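Local structure of hyperpolarization-activated (Ih) channel (Strongylocentrotus purpuratus, 2PTM) at residues Y38-R43 with F96-P101; L148-R153 with A182-M187. The protein probably works as a voltage-gated channel opened by hyperpolarization, of which this C-terminal C-linker and cyclic nucleotide-binding region holds bound cAMP. All coordinates share one frame; numbering follows the deposited sequence.

Interaction 1 of 2, residues Y38-R43 with F96-P101; sequences YEYRYR and FEVFQP. With NCO (cobalt hexammine(III)), chain B.
R41, close to the C-terminal end of helix 28-42, reaches across to the strand and lies beside V98 and F96; no direct hydrogen bond joins the two segments. CG stands anti to the backbone N (chi1 179°) and the chain stays extended as far as NE, which carries the guanidinium from the helix to F96. On the way, the aliphatic part meets V98, CG lying 4.1 Å from V98 CG2. Farther out, NE of R41 comes within 3.9 Å of CE2 of F96. It approaches the edge of the phenyl ring, near the ring plane, and the guanidinium and ring planes are 75° apart, so this is edgewise packing and no cation-pi stack. A long side chain suits the place, since its methylenes pack on apolar neighbours while its polar end stays with oxygens. NH1 bonds to the hydroxyl of Y37, one turn earlier, and gives a weak bond to a water that in turn donates to the carbonyl O of F96 (3.0 Å). The hydroxyl of Y42 sits 3.2 Å above the centre of the guanidinium plane.

V98, branched and compact, serves two partners at once: while CG2 meets R41, CG1 touches CD2 of the Y40 ring at 4.0 Å. One residue earlier than Y40, E39 takes hydrogen bonds on OE1 from N4 and N6 of cobalt hexammine.

The axes of helix 38-42 and strand 96-99 run roughly antiparallel, at 144°, and come within 9.6 Å. Strand 95-99 is an edge strand of its sheet within the chain, paired with strand 163-169, from which T164 also touches F96 and V98. Helix 5-23 packs against Y38 and Y42, and both tyrosine hydroxyls bond to E55 of a neighbouring subunit.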
loop_
_atom_site.group_PDB
_atom_site.type_symbol
_atom_site.label_atom_id
_atom_site.label_comp_id
_atom_site.label_asym_id
_atom_site.label_seq_id
_atom_site.Cartn_x
_atom_site.Cartn_y
_atom_site.Cartn_z
ATOM N N TYR A 38 13.148 -12.555 19.616
ATOM C CA TYR A 38 13.120 -13.410 18.425
ATOM C C TYR A 38 13.069 -14.873 18.817
ATOM O O TYR A 38 12.351 -15.660 18.208
ATOM C CB TYR A 38 14.327 -13.165 17.518
ATOM C CG TYR A 38 14.124 -12.034 16.528
ATOM C CD1 TYR A 38 14.509 -10.741 16.839
ATOM C CD2 TYR A 38 13.537 -12.264 15.288
ATOM C CE1 TYR A 38 14.317 -9.702 15.944
ATOM C CE2 TYR A 38 13.342 -11.231 14.385
ATOM C CZ TYR A 38 13.740 -9.954 14.720
ATOM O OH TYR A 38 13.561 -8.916 13.838
ATOM N N GLU A 39 13.844 -15.241 19.831
ATOM C CA GLU A 39 13.869 -16.625 20.273
ATOM C C GLU A 39 12.505 -17.019 20.820
ATOM O O GLU A 39 11.981 -18.085 20.499
ATOM C CB GLU A 39 14.931 -16.853 21.351
ATOM C CG GLU A 39 14.955 -18.313 21.827
ATOM C CD GLU A 39 15.838 -18.533 23.037
ATOM O OE1 GLU A 39 15.750 -17.741 23.995
ATOM O OE2 GLU A 39 16.620 -19.505 23.034
ATOM N N TYR A 40 11.929 -16.157 21.651
ATOM C CA TYR A 40 10.645 -16.468 22.284
ATOM C C TYR A 40 9.525 -16.566 21.262
ATOM O O TYR A 40 8.703 -17.491 21.298
ATOM C CB TYR A 40 10.267 -15.426 23.341
ATOM C CG TYR A 40 8.986 -15.791 24.059
ATOM C CD1 TYR A 40 9.010 -16.531 25.240
ATOM C CD2 TYR A 40 7.750 -15.432 23.539
ATOM C CE1 TYR A 40 7.825 -16.879 25.893
ATOM C CE2 TYR A 40 6.572 -15.777 24.182
ATOM C CZ TYR A 40 6.616 -16.495 25.356
ATOM O OH TYR A 40 5.435 -16.838 25.986
ATOM N N ARG A 41 9.476 -15.597 20.359
ATOM C CA ARG A 41 8.374 -15.543 19.410
ATOM C C ARG A 41 8.479 -16.612 18.338
ATOM O O ARG A 41 7.496 -17.289 18.041
ATOM C CB ARG A 41 8.270 -14.179 18.743
ATOM C CG ARG A 41 7.130 -14.152 17.748
ATOM C CD ARG A 41 6.851 -12.776 17.200
ATOM N NE ARG A 41 5.856 -12.836 16.130
ATOM C CZ ARG A 41 5.402 -11.774 15.476
ATOM N NH1 ARG A 41 5.841 -10.561 15.791
ATOM N NH2 ARG A 41 4.501 -11.921 14.517
ATOM N N TYR A 42 9.668 -16.765 17.760
ATOM C CA TYR A 42 9.815 -17.597 16.563
ATOM C C TYR A 42 10.385 -18.984 16.846
ATOM O O TYR A 42 10.152 -19.923 16.080
ATOM C CB TYR A 42 10.619 -16.865 15.472
ATOM C CG TYR A 42 9.996 -15.545 15.041
ATOM C CD1 TYR A 42 8.889 -15.512 14.195
ATOM C CD2 TYR A 42 10.512 -14.334 15.481
ATOM C CE1 TYR A 42 8.313 -14.308 13.807
ATOM C CE2 TYR A 42 9.938 -13.123 15.099
ATOM C CZ TYR A 42 8.842 -13.119 14.260
ATOM O OH TYR A 42 8.276 -11.918 13.883
ATOM N N ARG A 43 11.120 -19.113 17.946
ATOM C CA ARG A 43 11.642 -20.412 18.375
ATOM C C ARG A 43 12.450 -21.110 17.285
ATOM O O ARG A 43 12.383 -22.336 17.135
ATOM C CB ARG A 43 10.505 -21.321 18.850
ATOM C CG ARG A 43 9.673 -20.738 19.992
ATOM C CD ARG A 43 10.483 -20.627 21.275
ATOM N NE ARG A 43 9.699 -20.073 22.381
ATOM C CZ ARG A 43 8.800 -20.767 23.074
ATOM N NH1 ARG A 43 8.571 -22.036 22.764
ATOM N NH2 ARG A 43 8.129 -20.195 24.068
ATOM N N PHE A 96 -1.423 -11.040 15.548
ATOM C CA PHE A 96 -0.628 -11.623 16.633
ATOM C C PHE A 96 0.455 -10.652 17.092
ATOM O O PHE A 96 1.158 -10.060 16.272
ATOM C CB PHE A 96 0.011 -12.919 16.148
ATOM C CG PHE A 96 0.783 -13.650 17.203
ATOM C CD1 PHE A 96 0.151 -14.134 18.333
ATOM C CD2 PHE A 96 2.142 -13.868 17.057
ATOM C CE1 PHE A 96 0.858 -14.825 19.301
ATOM C CE2 PHE A 96 2.857 -14.567 18.023
ATOM C CZ PHE A 96 2.214 -15.037 19.149
ATOM N N GLU A 97 0.587 -10.474 18.399
ATOM C CA GLU A 97 1.621 -9.596 18.946
ATOM C C GLU A 97 2.218 -10.286 20.150
ATOM O O GLU A 97 1.519 -11.009 20.855
ATOM C CB GLU A 97 1.040 -8.231 19.366
ATOM C CG GLU A 97 0.538 -7.368 18.188
ATOM C CD GLU A 97 0.178 -5.952 18.595
ATOM O OE1 GLU A 97 0.876 -5.373 19.454
ATOM O OE2 GLU A 97 -0.804 -5.411 18.051
ATOM N N VAL A 98 3.505 -10.071 20.382
ATOM C CA VAL A 98 4.152 -10.603 21.576
ATOM C C VAL A 98 4.799 -9.440 22.296
ATOM O O VAL A 98 5.408 -8.577 21.650
ATOM C CB VAL A 98 5.240 -11.655 21.220
ATOM C CG1 VAL A 98 6.156 -11.899 22.414
ATOM C CG2 VAL A 98 4.603 -12.962 20.760
ATOM N N PHE A 99 4.650 -9.410 23.624
ATOM C CA PHE A 99 5.322 -8.437 24.476
ATOM C C PHE A 99 6.101 -9.153 25.593
ATOM O O PHE A 99 5.853 -10.328 25.894
ATOM C CB PHE A 99 4.318 -7.434 25.087
ATOM C CG PHE A 99 3.760 -6.433 24.097
ATOM C CD1 PHE A 99 4.333 -5.165 23.961
ATOM C CD2 PHE A 99 2.653 -6.748 23.323
ATOM C CE1 PHE A 99 3.834 -4.242 23.061
ATOM C CE2 PHE A 99 2.133 -5.827 22.412
ATOM C CZ PHE A 99 2.727 -4.564 22.282
ATOM N N GLN A 100 7.038 -8.426 26.195
ATOM C CA GLN A 100 7.969 -8.970 27.179
ATOM C C GLN A 100 7.710 -8.402 28.567
ATOM O O GLN A 100 7.075 -7.362 28.701
ATOM C CB GLN A 100 9.407 -8.662 26.744
ATOM C CG GLN A 100 9.859 -9.531 25.562
ATOM C CD GLN A 100 11.121 -9.039 24.907
ATOM O OE1 GLN A 100 11.136 -7.967 24.309
ATOM N NE2 GLN A 100 12.195 -9.835 24.994
ATOM N N PRO A 101 8.204 -9.089 29.610
ATOM C CA PRO A 101 8.025 -8.625 30.988
ATOM C C PRO A 101 8.407 -7.154 31.152
ATOM O O PRO A 101 9.442 -6.728 30.625
ATOM C CB PRO A 101 8.989 -9.516 31.774
ATOM C CG PRO A 101 9.037 -10.764 31.006
ATOM C CD PRO A 101 8.903 -10.386 29.554
HETATM CO CO NCO B . 19.314 -16.855 25.323
HETATM N N1 NCO B . 19.469 -18.435 23.864
HETATM N N2 NCO B . 20.695 -17.902 26.627
HETATM N N3 NCO B . 20.963 -15.619 24.486
HETATM N N4 NCO B . 17.496 -17.976 26.328
HETATM N N5 NCO B . 19.118 -15.309 26.827
HETATM N N6 NCO B . 17.893 -15.833 23.947
HETATM O O HOH W 1 3.503 -8.246 15.978
#

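Interaction 2 of 2, residues L148-R153 with A182-M187; sequences LTRERR and AMRKTM. With CMP (adenosine-3',5'-cyclic-monophosphate), chain C.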
loop_
_atom_site.group_PDB
_atom_site.type_symbol
_atom_site.label_atom_id
_atom_site.label_comp_id
_atom_site.label_asym_id
_atom_site.label_seq_id
_atom_site.Cartn_x
_atom_site.Cartn_y
_atom_site.Cartn_z
ATOM N N LEU A 148 -14.133 2.756 22.339
ATOM C CA LEU A 148 -15.562 3.005 22.497
ATOM C C LEU A 148 -15.861 4.493 22.671
ATOM O O LEU A 148 -16.851 4.999 22.140
ATOM C CB LEU A 148 -16.124 2.203 23.679
ATOM C CG LEU A 148 -16.140 0.681 23.528
ATOM C CD1 LEU A 148 -16.420 -0.010 24.867
ATOM C CD2 LEU A 148 -17.157 0.266 22.475
ATOM N N THR A 149 -15.001 5.192 23.404
ATOM C CA THR A 149 -15.220 6.606 23.695
ATOM C C THR A 149 -14.571 7.514 22.658
ATOM O O THR A 149 -14.927 8.685 22.538
ATOM C CB THR A 149 -14.622 6.991 25.052
ATOM O OG1 THR A 149 -13.195 6.892 24.980
ATOM C CG2 THR A 149 -15.141 6.081 26.147
ATOM N N ARG A 150 -13.609 6.971 21.924
ATOM C CA ARG A 150 -12.790 7.761 21.009
ATOM C C ARG A 150 -12.086 8.898 21.754
ATOM O O ARG A 150 -11.776 9.942 21.173
ATOM C CB ARG A 150 -13.638 8.300 19.856
ATOM C CG ARG A 150 -14.399 7.216 19.110
ATOM C CD ARG A 150 -15.545 7.792 18.291
ATOM N NE ARG A 150 -16.399 6.737 17.753
ATOM C CZ ARG A 150 -17.434 6.209 18.401
ATOM N NH1 ARG A 150 -17.751 6.644 19.615
ATOM N NH2 ARG A 150 -18.155 5.249 17.836
ATOM N N GLU A 151 -11.855 8.686 23.046
ATOM C CA GLU A 151 -11.115 9.620 23.883
ATOM C C GLU A 151 -9.687 9.122 24.088
ATOM O O GLU A 151 -8.984 8.828 23.122
ATOM C CB GLU A 151 -11.807 9.792 25.238
ATOM C CG GLU A 151 -13.195 10.411 25.158
ATOM C CD GLU A 151 -13.154 11.885 24.830
ATOM O OE1 GLU A 151 -12.041 12.451 24.770
ATOM O OE2 GLU A 151 -14.236 12.480 24.635
ATOM N N ARG A 152 -9.258 9.027 25.341
ATOM C CA ARG A 152 -7.894 8.589 25.634
ATOM C C ARG A 152 -7.872 7.345 26.506
ATOM O O ARG A 152 -8.867 7.015 27.134
ATOM C CB ARG A 152 -7.110 9.711 26.312
ATOM C CG ARG A 152 -7.049 10.991 25.490
ATOM C CD ARG A 152 -6.409 12.120 26.269
ATOM N NE ARG A 152 -6.290 13.334 25.462
ATOM C CZ ARG A 152 -5.191 13.675 24.797
ATOM N NH1 ARG A 152 -4.117 12.901 24.856
ATOM N NH2 ARG A 152 -5.153 14.795 24.085
ATOM N N ARG A 153 -6.726 6.664 26.534
ATOM C CA ARG A 153 -6.514 5.519 27.422
ATOM C C ARG A 153 -6.746 5.922 28.879
ATOM O O ARG A 153 -6.240 6.950 29.316
ATOM C CB ARG A 153 -5.088 4.994 27.268
ATOM C CG ARG A 153 -4.700 4.560 25.843
ATOM C CD ARG A 153 -5.516 3.379 25.354
ATOM N NE ARG A 153 -4.872 2.702 24.230
ATOM C CZ ARG A 153 -5.409 1.693 23.552
ATOM N NH1 ARG A 153 -6.613 1.240 23.876
ATOM N NH2 ARG A 153 -4.734 1.129 22.550
ATOM N N ALA A 182 -25.238 -6.274 18.472
ATOM C CA ALA A 182 -25.447 -6.934 19.759
ATOM C C ALA A 182 -24.148 -7.001 20.559
ATOM O O ALA A 182 -24.161 -6.897 21.789
ATOM C CB ALA A 182 -26.023 -8.327 19.562
ATOM N N MET A 183 -23.030 -7.166 19.854
ATOM C CA MET A 183 -21.725 -7.235 20.501
ATOM C C MET A 183 -21.158 -5.878 20.947
ATOM O O MET A 183 -20.304 -5.825 21.836
ATOM C CB MET A 183 -20.719 -7.981 19.626
ATOM C CG MET A 183 -20.380 -9.374 20.141
ATOM S SD MET A 183 -21.792 -10.473 20.353
ATOM C CE MET A 183 -22.183 -10.863 18.647
ATOM N N ARG A 184 -21.621 -4.790 20.336
ATOM C CA ARG A 184 -21.273 -3.466 20.833
ATOM C C ARG A 184 -21.923 -3.283 22.190
ATOM O O ARG A 184 -21.329 -2.713 23.110
ATOM C CB ARG A 184 -21.747 -2.359 19.891
ATOM C CG ARG A 184 -21.427 -0.959 20.408
ATOM C CD ARG A 184 -21.717 0.128 19.380
ATOM N NE ARG A 184 -20.802 0.084 18.238
ATOM C CZ ARG A 184 -19.605 0.668 18.209
ATOM N NH1 ARG A 184 -19.162 1.341 19.264
ATOM N NH2 ARG A 184 -18.849 0.580 17.123
ATOM N N LYS A 185 -23.155 -3.765 22.306
ATOM C CA LYS A 185 -23.904 -3.641 23.549
ATOM C C LYS A 185 -23.194 -4.402 24.649
ATOM O O LYS A 185 -22.943 -3.861 25.723
ATOM C CB LYS A 185 -25.329 -4.155 23.372
ATOM N N THR A 186 -22.849 -5.659 24.381
ATOM C CA THR A 186 -22.169 -6.456 25.394
ATOM C C THR A 186 -20.810 -5.846 25.726
ATOM O O THR A 186 -20.379 -5.867 26.873
ATOM C CB THR A 186 -22.036 -7.948 25.002
ATOM O OG1 THR A 186 -20.923 -8.128 24.121
ATOM C CG2 THR A 186 -23.306 -8.444 24.329
ATOM N N MET A 187 -20.146 -5.270 24.730
ATOM C CA MET A 187 -18.855 -4.647 24.982
ATOM C C MET A 187 -18.986 -3.392 25.843
ATOM O O MET A 187 -18.221 -3.194 26.779
ATOM C CB MET A 187 -18.145 -4.307 23.670
ATOM C CG MET A 187 -16.763 -3.715 23.862
ATOM S SD MET A 187 -15.433 -4.915 23.632
ATOM C CE MET A 187 -15.845 -5.521 21.997
HETATM P P CMP C . -8.281 1.710 27.514
HETATM O O1P CMP C . -8.659 2.991 28.320
HETATM O O2P CMP C . -8.496 1.729 26.075
HETATM O "O5'" CMP C . -6.782 1.450 28.035
HETATM C "C5'" CMP C . -6.424 0.820 29.241
HETATM C "C4'" CMP C . -7.255 -0.423 29.529
HETATM O "O4'" CMP C . -7.233 -0.897 30.871
HETATM C "C3'" CMP C . -8.706 -0.032 29.382
HETATM O "O3'" CMP C . -9.167 0.543 28.207
HETATM C "C2'" CMP C . -9.514 -1.217 29.912
HETATM O "O2'" CMP C . -9.431 -2.284 28.977
HETATM C "C1'" CMP C . -8.510 -1.607 31.050
HETATM N N9 CMP C . -9.018 -1.267 32.348
HETATM C C8 CMP C . -9.139 0.007 32.959
HETATM N N7 CMP C . -9.617 -0.065 34.212
HETATM C C5 CMP C . -9.844 -1.426 34.441
HETATM C C6 CMP C . -10.353 -2.184 35.535
HETATM N N6 CMP C . -10.725 -1.564 36.701
HETATM N N1 CMP C . -10.460 -3.541 35.407
HETATM C C2 CMP C . -10.064 -4.123 34.253
HETATM N N3 CMP C . -9.559 -3.549 33.140
HETATM C C4 CMP C . -9.453 -2.205 33.279
#
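L148, on the short helix 145-149, splits its two methyl groups between partners on helix 181-192. CD1 meets CG of M187 at 3.9 Å, a plain apolar contact, and CD2 lies equally far, 3.9 Å, from NH1 of R184. A branched aliphatic residue suits this spot because F173 of helix 170-179 touches both L148 and M187, making a greasy seam between three helices.

T149 makes an ST turn: its OG1 accepts the backbone N-H of E151 at 3.0 Å, which secures the bend. R150 leaves helical geometry with positive phi, and its NH2 comes to 4.3 Å from NH1 of R184. These like charges probably disfavour a closer approach, though R184 NH2 has its own acceptor in N174 OD1.

R152 turns elsewhere, bonding to E179 O of a neighbouring subunit. R153 ends the segment in the cAMP pocket. Its chain folds back at chi2 (-64°), bringing the guanidinium edge to the phosphate, where NH1 donates to O2P at 2.9 Å, nearly in the guanidinium plane and fairly straight (155°). NH2 bonds to R114 O, which helps fix the rotation of the group. A leucine in its place would probably leave the phosphate charge without this mate and take away the donor that R153 gives R114 O.

Helix 145-149 and the loop through R153 belong to the phosphate-binding cassette of the cyclic nucleotide-binding domain, here packed against helix 181-192, consistent with the cAMP-bound state of this domain.

How the interactions relate
From the N terminus, the chain runs through helices 5-23 and 28-42 and then a mostly helical stretch before interaction 1 closes a loop of 52 residues, bringing strand 95-99 of the beta roll back against helix 28-42 of the C-linker. Most of the roll follows, and interaction 2 then closes a second loop of 28 residues, part strand and part helix, joining the phosphate-binding cassette to helix 181-192. The loops follow in series, neither nesting nor crossing, on opposite sides of the chain's centre, with contact centres about 28 Å apart. R114 of strand 114-118 lies between them: its side chain pairs with E97 and its carbonyl with R153.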